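Local coordinates for enoyl-CoA hydratase/isomerase family protein (Mycobacterium tuberculosis, PDB 4FN7) that probably acts on enoyl-CoA thioesters in lipid metabolism, as a hydratase or isomerase of the crotonase superfamily, at residues N24-G27 with P28-Q32; M135-Y139 with A140-I144; T168-A172 with G173-E177; E177-P181 with E182-S186. All blocks are in the same frame, centred on the assembly; numbering follows the deposited sequence.

Contact 1: residues N24-G27 with P28-Q32; sequences NALG and PAMQQ
Gly27 occupies the N-cap of helix 28-44, and its carbonyl receives the backbone amide of Gln31, with Gln31 N 2.9 Å from Gly27 O. Just before it the chain bends sharply in an inverse gamma turn centred on Leu26, closed by a weak bond from Gly27 N to Ala25 O. Pro28 suits the first helical position, where the backbone needs no N-H to give.

The side chain of Gln31 adds a second tie. Its CG lies beside its own backbone N (chi1 -68°) and the rest of the chain runs out extended, which carries the amide back to the turn. There NE2 donates to Leu26 O at 2.9 Å, arriving above the carbonyl plane; the same nitrogen also bonds Met78 O. An inverse gamma turn thus leads straight into a capped helix start within the enoyl-CoA hydratase/isomerase fold, and Leu26 is also joined through its backbone to Gly61.

Met30 points toward the loop and is flexible enough to follow it. Its CB comes within 3.2 Å of Ala25 O, its CG rests 3.8 Å from Leu26 CD2, and bends at chi2 and chi3 bring the methyl CE to 3.7 Å from Asn24 OD1. That amide is firmly held: OD1 accepts from Asp20 N, while ND2 donates to Met18 O and Phe58 O. Asparagine also tolerates the left-handed backbone that Asn24 adopts (phi 54°).

Contact 2: residues M135-Y139 with A140-I144; sequences MTIPY and AALEI
A hydrophobic staple joins Ile137 and Leu142 across the start of helix 139-148, where the loop after strand 126-127 enters the helix. Pro138 is the N-cap, so the residue just before the cap meets the fourth residue of the helix. Ile137 CG2 lies 3.7 Å from Leu142 CD2 and 3.6 Å from Ala141 CB, the two side chains crossing at a slant. This branch is directed at the helix because CG2 stands opposite the backbone N, while CG1 lies beside it (chi1 -57°). The small Ala141 lets the isoleucine methyl settle close to the backbone.

Proline fits the cap, since its ring holds phi at a value compatible with the extended backbone found there, and its carbonyl is left to begin the helical ladder. Leu142 N donates to Pro138 O at 3.0 Å (166°), and Glu143 N follows with Tyr139 O at 3.0 Å. The first-turn amide of Tyr139 is satisfied by the carboxylate of Glu228.

Tyr139 itself is exposed, and its ring makes a cation-pi contact with Arg209 of the second subunit, whose guanidinium also bonds Ile137 O. Within the chain, Phe83 of helix 73-90 packs on Pro138, Ala140 and Ala141, Tyr154 and Thr158 of helix 151-159 meet the staple, and helix 200-223 touches Glu143 through Ala217 and Ile218.

Contact 3: residues T168-A172 with G173-E177; sequences TALAA and GFIDE
Phe174 N donates to Ala169 O at 2.9 Å, and Gly173 N to Leu170 O at 3.3 Å: the pair of bonds that defines a Schellman motif and ends helix 166-172. The first is bent (142°) but its donor stays near the carbonyl plane, whereas in the second the donor stands well above the carbonyl plane of Leu170. Ala169 O is shared further, with weak bonds from Gly173 N and from Ile175 N, so three successive amides converge on one carbonyl. Gly173 is the C-prime residue. Its positive phi (95°) suits glycine, which has no CB to press on the preceding carbonyl, and this reversal turns the chain out of the helix toward strand 177-178.

A water extends the cap: it donates to Leu170 O at 2.7 Å and to Ile175 O at 3.1 Å, serving a carbonyl of the last turn and one of the departing chain together. Next along, Asp176 forms a salt bridge with Arg118, which also bonds Gly173 O, tying the exit loop to strand 117-120. Gly173 O receives a weak bond from Ser152 of the third subunit as well.

Ala169 CB faces Phe174 CB at 4.3 Å, while the phenylalanine ring itself leads away to Phe164. Ile175 was modelled in two conformers, so the approach of its CG1 to Ala169 CB, 3.8 Å in one of them, is less certain. Leu170 swings its CG away from its backbone N (chi1 -174°), and its CD1 lies over the backbone beyond, 3.3 Å from Asp176 O.

Contact 4: residues E177-P181 with E182-S186; sequences EIALP and EVVVS
Glu182, Pro181 and Leu180 bury the most surface here, and the glutamate does so by folding back over the two residues before it. Its CG is wedged between the backbone N and the carbonyl carbon (chi1 65°), and a further bend at chi2 lays the carboxylate alongside Leu180, the two side chains pointing the same way. OE2 lies 3.6 Å from Leu180 CD1, while OE1 sits between Leu180 CB at 3.6 Å and Pro181 CD at 3.7 Å. It is thus the carboxylate, rather than the methylenes, that rests against the leucine and the proline ring, and the exposed position suits a charged group.

Pro181 is the second residue of a tight turn, a place its fixed phi suits well. Leu180 O accepts from Val183 N at 2.9 Å, the donor standing 49° above the carbonyl plane. Pro181 O, one step further, has a weak bond from Val184 N and a stronger partner in a water that donates to it at 2.9 Å. That water also accepts from Val185 N at 3.0 Å, bridging the positions that a regular helical bond would join.

Beside the turn, Val183 CG2 sits 4.0 Å from both Ala179 CB and Leu180 CB. The alanine is small enough for the beta-branched side chain to come alongside the backbone, and Val183 serves as N-cap of the following helix. With Pro181 and Glu182 at its corners, this is a type I beta turn that carries the chain from strand 177-178 at the sheet edge into helix 184-195.

In the fold
The four contacts follow one another along the chain, each at a helix end: contacts 1, 2 and 4 lead into helices 28-44, 139-148 and 184-195, and contact 3 closes helix 166-172. Contacts 3 and 4 are neighbours, their centres about 14 Å apart; they share Glu177 on the edge strand 177-178 of the six-stranded sheet, and Leu170 CD2 meets Ile178 CD1 at 4.3 Å. Contacts 1 and 2 lie about 18 Å apart between centres without touching, and contacts 2 and 4, on opposite sides of the chain's centre, are about 29 Å apart. Contact 2 meets the second subunit and contact 3, more lightly, the third, so both lie at interfaces of the three-chain assembly.

Contact 1: residues N24-G27 with P28-Q32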
ATOM      1  N   ASN A  24      -7.866  27.665  10.687  1.00 11.57           N
ATOM      2  CA  ASN A  24      -8.550  27.226   9.474  1.00 11.80           C
ATOM      3  C   ASN A  24      -9.504  26.058   9.709  1.00 11.81           C
ATOM      4  O   ASN A  24      -9.601  25.140   8.897  1.00 12.63           O
ATOM      5  CB  ASN A  24      -7.536  26.897   8.363  1.00 12.10           C
ATOM      6  CG  ASN A  24      -6.855  28.138   7.806  1.00 10.54           C
ATOM      7  OD1 ASN A  24      -7.358  29.255   7.947  1.00 11.92           O
ATOM      8  ND2 ASN A  24      -5.706  27.944   7.163  1.00 10.95           N
ATOM      9  N   ALA A  25     -10.219  26.099  10.828  1.00 12.72           N
ATOM     10  CA  ALA A  25     -11.182  25.049  11.137  1.00 12.95           C
ATOM     11  C   ALA A  25     -12.197  24.921  10.008  1.00 12.66           C
ATOM     12  O   ALA A  25     -12.700  25.923   9.494  1.00 12.79           O
ATOM     13  CB  ALA A  25     -11.884  25.334  12.459  1.00 13.26           C
ATOM     14  N   LEU A  26     -12.484  23.682   9.623  1.00 11.17           N
ATOM     15  CA  LEU A  26     -13.441  23.403   8.559  1.00 12.17           C
ATOM     16  C   LEU A  26     -14.866  23.329   9.113  1.00 12.27           C
ATOM     17  O   LEU A  26     -15.538  22.298   9.036  1.00 13.70           O
ATOM     18  CB  LEU A  26     -13.037  22.132   7.807  1.00 13.27           C
ATOM     19  CG  LEU A  26     -11.704  22.316   7.070  1.00 18.44           C
ATOM     20  CD1 LEU A  26     -10.962  21.011   6.870  1.00 21.42           C
ATOM     21  CD2 LEU A  26     -11.915  23.027   5.746  1.00 20.34           C
ATOM     22  N   GLY A  27     -15.310  24.439   9.695  1.00 12.59           N
ATOM     23  CA  GLY A  27     -16.686  24.575  10.132  1.00 14.13           C
ATOM     24  C   GLY A  27     -17.568  24.976   8.965  1.00 13.84           C
ATOM     25  O   GLY A  27     -17.102  25.059   7.826  1.00 13.96           O
ATOM     26  N   PRO A  28     -18.852  25.235   9.236  1.00 16.44           N
ATOM     27  CA  PRO A  28     -19.800  25.572   8.168  1.00 15.89           C
ATOM     28  C   PRO A  28     -19.375  26.776   7.334  1.00 15.70           C
ATOM     29  O   PRO A  28     -19.485  26.725   6.108  1.00 15.54           O
ATOM     30  CB  PRO A  28     -21.090  25.885   8.928  1.00 19.36           C
ATOM     31  CG  PRO A  28     -20.963  25.142  10.209  1.00 20.16           C
ATOM     32  CD  PRO A  28     -19.507  25.107  10.551  1.00 18.57           C
ATOM     33  N   ALA A  29     -18.899  27.837   7.977  1.00 15.86           N
ATOM     34  CA  ALA A  29     -18.497  29.037   7.250  1.00 16.44           C
ATOM     35  C   ALA A  29     -17.318  28.770   6.311  1.00 14.35           C
ATOM     36  O   ALA A  29     -17.319  29.202   5.150  1.00 14.78           O
ATOM     37  CB  ALA A  29     -18.163  30.158   8.221  1.00 18.60           C
ATOM     38  N   MET A  30     -16.314  28.056   6.810  1.00 13.10           N
ATOM     39  CA  MET A  30     -15.144  27.740   6.001  1.00 12.23           C
ATOM     40  C   MET A  30     -15.521  26.815   4.849  1.00 12.09           C
ATOM     41  O   MET A  30     -15.041  26.980   3.724  1.00 13.07           O
ATOM     42  CB  MET A  30     -14.039  27.112   6.858  1.00 12.53           C
ATOM     43  CG  MET A  30     -12.812  26.674   6.071  1.00 12.99           C
ATOM     44  SD  MET A  30     -11.870  28.055   5.387  1.00 13.99           S
ATOM     45  CE  MET A  30     -10.831  28.452   6.792  1.00 16.59           C
ATOM     46  N   GLN A  31     -16.380  25.838   5.118  1.00 12.69           N
ATOM     47  CA  GLN A  31     -16.809  24.922   4.062  1.00 11.79           C
ATOM     48  C   GLN A  31     -17.575  25.669   2.972  1.00 11.84           C
ATOM     49  O   GLN A  31     -17.378  25.428   1.779  1.00 11.59           O
ATOM     50  CB  GLN A  31     -17.661  23.792   4.633  1.00 11.72           C
ATOM     51  CG  GLN A  31     -16.894  22.831   5.526  1.00 12.57           C
ATOM     52  CD  GLN A  31     -17.783  21.728   6.047  1.00 12.20           C
ATOM     53  OE1 GLN A  31     -18.837  21.454   5.477  1.00 12.86           O
ATOM     54  NE2 GLN A  31     -17.372  21.095   7.144  1.00 12.07           N
ATOM     55  N   GLN A  32     -18.456  26.575   3.383  1.00 12.81           N
ATOM     56  CA  GLN A  32     -19.195  27.374   2.424  1.00 12.96           C
ATOM     57  C   GLN A  32     -18.241  28.202   1.564  1.00 12.25           C
ATOM     58  O   GLN A  32     -18.396  28.275   0.341  1.00 12.90           O
ATOM     59  CB  GLN A  32     -20.181  28.283   3.154  1.00 15.27           C
ATOM     60  CG  GLN A  32     -21.044  29.113   2.229  1.00 21.48           C
ATOM     61  CD  GLN A  32     -21.999  30.008   2.984  1.00 29.06           C
ATOM     62  OE1 GLN A  32     -21.924  30.120   4.208  1.00 33.16           O
ATOM     63  NE2 GLN A  32     -22.907  30.651   2.260  1.00 32.81           N
TER

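Contact 2: residues M135-Y139 with A140-I144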
ATOM      1  N   MET A 135     -12.589  10.456  19.747  1.00 13.44           N
ATOM      2  CA  MET A 135     -13.495  10.351  18.619  0.58 14.87           C
ATOM      3  C   MET A 135     -13.178   9.137  17.755  1.00 13.27           C
ATOM      4  O   MET A 135     -12.027   8.879  17.409  1.00 14.12           O
ATOM      5  CB  MET A 135     -13.460  11.642  17.805  0.58 18.70           C
ATOM      6  CG  MET A 135     -13.764  12.866  18.656  0.58 23.05           C
ATOM      7  SD  MET A 135     -13.635  14.420  17.766  0.58 28.18           S
ATOM      8  CE  MET A 135     -14.004  15.590  19.066  0.58 28.33           C
ATOM      9  N   THR A 136     -14.213   8.376  17.428  1.00 12.91           N
ATOM     10  CA  THR A 136     -14.057   7.260  16.502  1.00 12.65           C
ATOM     11  C   THR A 136     -14.006   7.825  15.083  1.00 12.79           C
ATOM     12  O   THR A 136     -14.804   8.693  14.729  1.00 15.38           O
ATOM     13  CB  THR A 136     -15.212   6.254  16.651  1.00 13.03           C
ATOM     14  OG1 THR A 136     -15.214   5.737  17.989  1.00 13.69           O
ATOM     15  CG2 THR A 136     -15.074   5.095  15.664  1.00 13.18           C
ATOM     16  N   ILE A 137     -13.058   7.364  14.275  1.00 12.08           N
ATOM     17  CA  ILE A 137     -12.905   7.939  12.939  1.00 11.58           C
ATOM     18  C   ILE A 137     -14.072   7.531  12.044  1.00 10.81           C
ATOM     19  O   ILE A 137     -14.366   6.341  11.906  1.00 11.11           O
ATOM     20  CB  ILE A 137     -11.585   7.526  12.280  1.00 11.38           C
ATOM     21  CG1 ILE A 137     -10.395   7.935  13.150  1.00 11.96           C
ATOM     22  CG2 ILE A 137     -11.476   8.179  10.906  1.00 10.92           C
ATOM     23  CD1 ILE A 137      -9.039   7.561  12.557  1.00 11.72           C
ATOM     24  N   PRO A 138     -14.746   8.519  11.428  1.00 11.25           N
ATOM     25  CA  PRO A 138     -15.842   8.198  10.509  1.00 11.37           C
ATOM     26  C   PRO A 138     -15.392   7.349   9.326  1.00 10.20           C
ATOM     27  O   PRO A 138     -14.252   7.467   8.857  1.00 11.18           O
ATOM     28  CB  PRO A 138     -16.298   9.575  10.021  1.00 13.25           C
ATOM     29  CG  PRO A 138     -15.960  10.491  11.150  1.00 13.87           C
ATOM     30  CD  PRO A 138     -14.642   9.970  11.661  1.00 11.51           C
ATOM     31  N   TYR A 139     -16.295   6.508   8.840  1.00 11.20           N
ATOM     32  CA  TYR A 139     -15.983   5.665   7.689  1.00 11.91           C
ATOM     33  C   TYR A 139     -15.484   6.462   6.481  1.00 10.48           C
ATOM     34  O   TYR A 139     -14.543   6.038   5.812  1.00 11.07           O
ATOM     35  CB  TYR A 139     -17.178   4.791   7.311  1.00 13.75           C
ATOM     36  CG  TYR A 139     -17.419   3.648   8.276  1.00 15.49           C
ATOM     37  CD1 TYR A 139     -16.585   2.536   8.287  1.00 15.92           C
ATOM     38  CD2 TYR A 139     -18.479   3.679   9.172  1.00 17.34           C
ATOM     39  CE1 TYR A 139     -16.804   1.483   9.166  1.00 16.83           C
ATOM     40  CE2 TYR A 139     -18.707   2.631  10.050  1.00 17.03           C
ATOM     41  CZ  TYR A 139     -17.865   1.538  10.041  1.00 16.65           C
ATOM     42  OH  TYR A 139     -18.083   0.494  10.911  1.00 19.18           O
ATOM     43  N   ALA A 140     -16.093   7.612   6.201  1.00 11.66           N
ATOM     44  CA  ALA A 140     -15.664   8.400   5.046  1.00 11.16           C
ATOM     45  C   ALA A 140     -14.211   8.845   5.192  1.00  9.70           C
ATOM     46  O   ALA A 140     -13.456   8.850   4.219  1.00 10.18           O
ATOM     47  CB  ALA A 140     -16.585   9.597   4.816  1.00 13.08           C
ATOM     48  N   ALA A 141     -13.820   9.214   6.409  1.00 10.18           N
ATOM     49  CA  ALA A 141     -12.449   9.633   6.683  1.00  9.64           C
ATOM     50  C   ALA A 141     -11.484   8.471   6.527  1.00  9.83           C
ATOM     51  O   ALA A 141     -10.389   8.620   5.975  1.00 10.41           O
ATOM     52  CB  ALA A 141     -12.341  10.221   8.084  1.00 10.53           C
ATOM     53  N   LEU A 142     -11.884   7.308   7.034  1.00  9.60           N
ATOM     54  CA  LEU A 142     -11.074   6.109   6.855  1.00  9.64           C
ATOM     55  C   LEU A 142     -10.807   5.835   5.376  1.00  9.78           C
ATOM     56  O   LEU A 142      -9.687   5.518   4.988  1.00 10.71           O
ATOM     57  CB  LEU A 142     -11.736   4.894   7.521  1.00  9.96           C
ATOM     58  CG  LEU A 142     -11.776   4.918   9.053  1.00  9.77           C
ATOM     59  CD1 LEU A 142     -12.608   3.755   9.582  1.00 12.31           C
ATOM     60  CD2 LEU A 142     -10.371   4.870   9.623  1.00 11.61           C
ATOM     61  N   GLU A 143     -11.839   5.967   4.553  1.00  9.77           N
ATOM     62  CA  GLU A 143     -11.695   5.690   3.127  1.00  9.67           C
ATOM     63  C   GLU A 143     -10.754   6.688   2.445  1.00  9.63           C
ATOM     64  O   GLU A 143      -9.971   6.315   1.567  1.00 10.45           O
ATOM     65  CB  GLU A 143     -13.066   5.664   2.461  1.00 11.22           C
ATOM     66  CG  GLU A 143     -13.953   4.531   2.977  1.00 14.09           C
ATOM     67  CD  GLU A 143     -13.457   3.146   2.565  1.00 17.65           C
ATOM     68  OE1 GLU A 143     -12.686   3.044   1.588  1.00 19.80           O
ATOM     69  OE2 GLU A 143     -13.843   2.150   3.215  1.00 21.71           O
ATOM     70  N   ILE A 144     -10.820   7.951   2.860  1.00  9.23           N
ATOM     71  CA  ILE A 144      -9.909   8.965   2.330  1.00 10.16           C
ATOM     72  C   ILE A 144      -8.466   8.583   2.661  1.00 10.00           C
ATOM     73  O   ILE A 144      -7.592   8.600   1.797  1.00 10.93           O
ATOM     74  CB  ILE A 144     -10.249  10.365   2.877  1.00 10.05           C
ATOM     75  CG1 ILE A 144     -11.606  10.810   2.322  1.00 10.62           C
ATOM     76  CG2 ILE A 144      -9.170  11.365   2.490  1.00 11.93           C
ATOM     77  CD1 ILE A 144     -12.215  11.978   3.062  1.00 12.34           C
TER

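Contact 3: residues T168-A172 with G173-E177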
ATOM      1  N   THR A 168       8.811  10.726   7.178  1.00 13.37           N
ATOM      2  CA  THR A 168       7.826   9.706   7.542  1.00 12.82           C
ATOM      3  C   THR A 168       6.475   9.973   6.881  1.00 11.52           C
ATOM      4  O   THR A 168       5.755   9.038   6.543  1.00 12.57           O
ATOM      5  CB  THR A 168       7.660   9.529   9.069  1.00 14.44           C
ATOM      6  OG1 THR A 168       7.014  10.679   9.629  1.00 14.31           O
ATOM      7  CG2 THR A 168       9.016   9.295   9.733  1.00 17.36           C
ATOM      8  N   ALA A 169       6.136  11.245   6.686  1.00 10.27           N
ATOM      9  CA  ALA A 169       4.910  11.586   5.969  1.00 11.07           C
ATOM     10  C   ALA A 169       5.008  11.185   4.499  1.00 10.17           C
ATOM     11  O   ALA A 169       4.050  10.667   3.918  1.00 10.94           O
ATOM     12  CB  ALA A 169       4.583  13.076   6.102  1.00 11.98           C
ATOM     13  N   LEU A 170       6.178  11.405   3.910  1.00 10.05           N
ATOM     14  CA  LEU A 170       6.407  11.047   2.518  1.00 11.70           C
ATOM     15  C   LEU A 170       6.332   9.528   2.342  1.00 13.10           C
ATOM     16  O   LEU A 170       5.656   9.020   1.447  1.00 12.92           O
ATOM     17  CB  LEU A 170       7.771  11.575   2.076  1.00 15.20           C
ATOM     18  CG  LEU A 170       8.128  11.408   0.602  1.00 18.26           C
ATOM     19  CD1 LEU A 170       7.145  12.156  -0.274  1.00 19.77           C
ATOM     20  CD2 LEU A 170       9.537  11.906   0.354  1.00 20.33           C
ATOM     21  N   ALA A 171       7.018   8.800   3.216  1.00 12.49           N
ATOM     22  CA  ALA A 171       7.025   7.343   3.131  1.00 13.15           C
ATOM     23  C   ALA A 171       5.632   6.762   3.364  1.00 13.54           C
ATOM     24  O   ALA A 171       5.241   5.790   2.714  1.00 14.70           O
ATOM     25  CB  ALA A 171       8.027   6.754   4.119  1.00 14.94           C
ATOM     26  N   ALA A 172       4.888   7.364   4.287  1.00 10.10           N
ATOM     27  CA  ALA A 172       3.552   6.894   4.637  1.00 10.14           C
ATOM     28  C   ALA A 172       2.526   7.146   3.540  1.00  9.26           C
ATOM     29  O   ALA A 172       1.530   6.434   3.454  1.00 10.22           O
ATOM     30  CB  ALA A 172       3.083   7.553   5.922  1.00 10.91           C
ATOM     31  N   GLY A 173       2.745   8.184   2.735  1.00  9.66           N
ATOM     32  CA  GLY A 173       1.755   8.585   1.751  1.00  9.25           C
ATOM     33  C   GLY A 173       0.813   9.684   2.218  1.00  9.23           C
ATOM     34  O   GLY A 173      -0.266   9.850   1.653  1.00  9.84           O
ATOM     35  N   PHE A 174       1.209  10.434   3.243  1.00  9.87           N
ATOM     36  CA  PHE A 174       0.455  11.622   3.655  1.00 10.59           C
ATOM     37  C   PHE A 174       0.849  12.879   2.866  1.00  9.76           C
ATOM     38  O   PHE A 174       0.120  13.867   2.869  1.00 12.92           O
ATOM     39  CB  PHE A 174       0.611  11.882   5.157  1.00 10.60           C
ATOM     40  CG  PHE A 174      -0.614  11.552   5.979  1.00  9.84           C
ATOM     41  CD1 PHE A 174      -1.892  11.843   5.524  1.00 10.33           C
ATOM     42  CD2 PHE A 174      -0.478  10.958   7.223  1.00 11.12           C
ATOM     43  CE1 PHE A 174      -3.011  11.546   6.303  1.00 10.34           C
ATOM     44  CE2 PHE A 174      -1.589  10.668   8.002  1.00 10.65           C
ATOM     45  CZ  PHE A 174      -2.851  10.965   7.547  1.00 10.39           C
ATOM     46  N   ILE A 175       2.011  12.843   2.215  1.00  9.19           N
ATOM     47  CA  ILE A 175       2.432  13.929   1.330  0.62  9.46           C
ATOM     48  C   ILE A 175       3.256  13.346   0.201  1.00  9.71           C
ATOM     49  O   ILE A 175       3.710  12.202   0.281  1.00 11.04           O
ATOM     50  CB  ILE A 175       3.275  15.006   2.037  0.62 10.81           C
ATOM     51  CG1 ILE A 175       4.566  14.408   2.595  0.62  9.18           C
ATOM     52  CG2 ILE A 175       2.480  15.693   3.115  0.62  9.60           C
ATOM     53  CD1 ILE A 175       5.522  15.445   3.097  0.62 10.96           C
ATOM     54  N   ASP A 176       3.422  14.118  -0.875  1.00  9.23           N
ATOM     55  CA  ASP A 176       4.160  13.646  -2.050  1.00  9.64           C
ATOM     56  C   ASP A 176       5.506  14.326  -2.244  1.00 11.63           C
ATOM     57  O   ASP A 176       6.365  13.812  -2.961  1.00 12.60           O
ATOM     58  CB  ASP A 176       3.338  13.839  -3.323  1.00 10.22           C
ATOM     59  CG  ASP A 176       1.976  13.228  -3.215  1.00 10.06           C
ATOM     60  OD1 ASP A 176       1.889  11.980  -3.176  1.00  9.88           O
ATOM     61  OD2 ASP A 176       1.001  13.998  -3.155  1.00  9.61           O
ATOM     62  N   GLU A 177       5.683  15.489  -1.630  1.00  9.83           N
ATOM     63  CA  GLU A 177       6.895  16.261  -1.853  1.00 10.06           C
ATOM     64  C   GLU A 177       7.198  17.139  -0.652  1.00 10.91           C
ATOM     65  O   GLU A 177       6.295  17.720  -0.049  1.00 12.04           O
ATOM     66  CB  GLU A 177       6.767  17.133  -3.115  1.00 11.31           C
ATOM     67  CG  GLU A 177       7.985  18.021  -3.378  1.00 12.62           C
ATOM     68  CD  GLU A 177       7.895  18.818  -4.679  1.00 16.98           C
ATOM     69  OE1 GLU A 177       6.906  18.669  -5.428  1.00 16.98           O
ATOM     70  OE2 GLU A 177       8.829  19.605  -4.952  1.00 20.38           O
TER
HETATM   71  O   HOH W   1       3.961   9.249  -0.672  1.00 24.24           O

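Contact 4: residues E177-P181 with E182-S186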
ATOM      1  N   GLU A 177       5.683  15.489  -1.630  1.00  9.83           N
ATOM      2  CA  GLU A 177       6.895  16.261  -1.853  1.00 10.06           C
ATOM      3  C   GLU A 177       7.198  17.139  -0.652  1.00 10.91           C
ATOM      4  O   GLU A 177       6.295  17.720  -0.049  1.00 12.04           O
ATOM      5  CB  GLU A 177       6.767  17.133  -3.115  1.00 11.31           C
ATOM      6  CG  GLU A 177       7.985  18.021  -3.378  1.00 12.62           C
ATOM      7  CD  GLU A 177       7.895  18.818  -4.679  1.00 16.98           C
ATOM      8  OE1 GLU A 177       6.906  18.669  -5.428  1.00 16.98           O
ATOM      9  OE2 GLU A 177       8.829  19.605  -4.952  1.00 20.38           O
ATOM     10  N   ILE A 178       8.481  17.234  -0.323  1.00 11.25           N
ATOM     11  CA  ILE A 178       8.936  18.125   0.734  0.54 12.39           C
ATOM     12  C   ILE A 178       9.658  19.324   0.120  1.00 11.90           C
ATOM     13  O   ILE A 178      10.471  19.167  -0.795  1.00 15.42           O
ATOM     14  CB  ILE A 178       9.881  17.391   1.710  0.54 13.30           C
ATOM     15  CG1 ILE A 178       9.208  16.120   2.236  0.54 13.11           C
ATOM     16  CG2 ILE A 178      10.288  18.308   2.857  0.54 14.57           C
ATOM     17  CD1 ILE A 178      10.143  15.206   3.009  0.54 13.85           C
ATOM     18  N   ALA A 179       9.353  20.516   0.625  1.00 12.19           N
ATOM     19  CA  ALA A 179      10.000  21.743   0.168  1.00 11.90           C
ATOM     20  C   ALA A 179      10.297  22.623   1.374  1.00 12.83           C
ATOM     21  O   ALA A 179       9.732  22.414   2.445  1.00 14.02           O
ATOM     22  CB  ALA A 179       9.107  22.478  -0.826  1.00 14.95           C
ATOM     23  N   LEU A 180      11.198  23.588   1.220  1.00 14.15           N
ATOM     24  CA  LEU A 180      11.468  24.527   2.304  1.00 14.95           C
ATOM     25  C   LEU A 180      10.207  25.351   2.565  1.00 14.29           C
ATOM     26  O   LEU A 180       9.440  25.625   1.645  1.00 15.04           O
ATOM     27  CB  LEU A 180      12.640  25.444   1.952  1.00 16.31           C
ATOM     28  CG  LEU A 180      14.007  24.767   1.883  1.00 19.72           C
ATOM     29  CD1 LEU A 180      15.055  25.742   1.345  1.00 21.81           C
ATOM     30  CD2 LEU A 180      14.414  24.228   3.252  1.00 22.13           C
ATOM     31  N   PRO A 181       9.983  25.749   3.824  1.00 14.44           N
ATOM     32  CA  PRO A 181       8.750  26.468   4.162  1.00 14.62           C
ATOM     33  C   PRO A 181       8.470  27.647   3.236  1.00 15.14           C
ATOM     34  O   PRO A 181       7.321  27.840   2.834  1.00 14.78           O
ATOM     35  CB  PRO A 181       9.014  26.954   5.589  1.00 15.57           C
ATOM     36  CG  PRO A 181       9.935  25.914   6.154  1.00 16.21           C
ATOM     37  CD  PRO A 181      10.818  25.489   5.009  1.00 15.80           C
ATOM     38  N   GLU A 182       9.505  28.407   2.893  1.00 16.45           N
ATOM     39  CA  GLU A 182       9.333  29.622   2.110  1.00 17.63           C
ATOM     40  C   GLU A 182       9.016  29.364   0.638  1.00 16.17           C
ATOM     41  O   GLU A 182       8.682  30.295  -0.100  1.00 17.74           O
ATOM     42  CB  GLU A 182      10.563  30.529   2.243  1.00 20.44           C
ATOM     43  CG  GLU A 182      11.856  29.956   1.656  1.00 25.47           C
ATOM     44  CD  GLU A 182      12.682  29.146   2.652  1.00 27.86           C
ATOM     45  OE1 GLU A 182      12.127  28.634   3.648  1.00 23.63           O
ATOM     46  OE2 GLU A 182      13.906  29.024   2.430  1.00 31.77           O
ATOM     47  N   VAL A 183       9.117  28.112   0.202  1.00 15.73           N
ATOM     48  CA  VAL A 183       8.775  27.793  -1.183  1.00 17.34           C
ATOM     49  C   VAL A 183       7.671  26.745  -1.328  1.00 14.36           C
ATOM     50  O   VAL A 183       7.409  26.279  -2.431  1.00 15.10           O
ATOM     51  CB  VAL A 183      10.008  27.376  -2.026  1.00 21.86           C
ATOM     52  CG1 VAL A 183      11.016  28.515  -2.103  1.00 23.41           C
ATOM     53  CG2 VAL A 183      10.646  26.117  -1.467  1.00 22.83           C
ATOM     54  N   VAL A 184       7.014  26.374  -0.231  1.00 13.33           N
ATOM     55  CA  VAL A 184       5.902  25.420  -0.324  1.00 12.53           C
ATOM     56  C   VAL A 184       4.844  25.906  -1.320  1.00 12.19           C
ATOM     57  O   VAL A 184       4.440  25.171  -2.215  1.00 11.95           O
ATOM     58  CB  VAL A 184       5.270  25.123   1.060  1.00 12.06           C
ATOM     59  CG1 VAL A 184       3.924  24.390   0.916  1.00 13.14           C
ATOM     60  CG2 VAL A 184       6.238  24.309   1.917  1.00 13.41           C
ATOM     61  N   VAL A 185       4.419  27.156  -1.179  1.00 12.39           N
ATOM     62  CA  VAL A 185       3.368  27.682  -2.041  1.00 11.79           C
ATOM     63  C   VAL A 185       3.847  27.834  -3.480  1.00 12.51           C
ATOM     64  O   VAL A 185       3.168  27.411  -4.414  1.00 13.06           O
ATOM     65  CB  VAL A 185       2.815  29.016  -1.508  1.00 12.83           C
ATOM     66  CG1 VAL A 185       1.865  29.644  -2.522  1.00 14.57           C
ATOM     67  CG2 VAL A 185       2.116  28.786  -0.172  1.00 13.69           C
ATOM     68  N   SER A 186       5.019  28.428  -3.670  1.00 13.42           N
ATOM     69  CA  SER A 186       5.503  28.641  -5.031  1.00 14.64           C
ATOM     70  C   SER A 186       5.761  27.309  -5.735  1.00 13.79           C
ATOM     71  O   SER A 186       5.499  27.165  -6.927  1.00 14.73           O
ATOM     72  CB  SER A 186       6.740  29.548  -5.060  1.00 17.36           C
ATOM     73  OG  SER A 186       7.803  28.992  -4.317  1.00 19.25           O
TER
HETATM   74  O   HOH W   2       5.475  29.028   0.981  0.95 16.20           O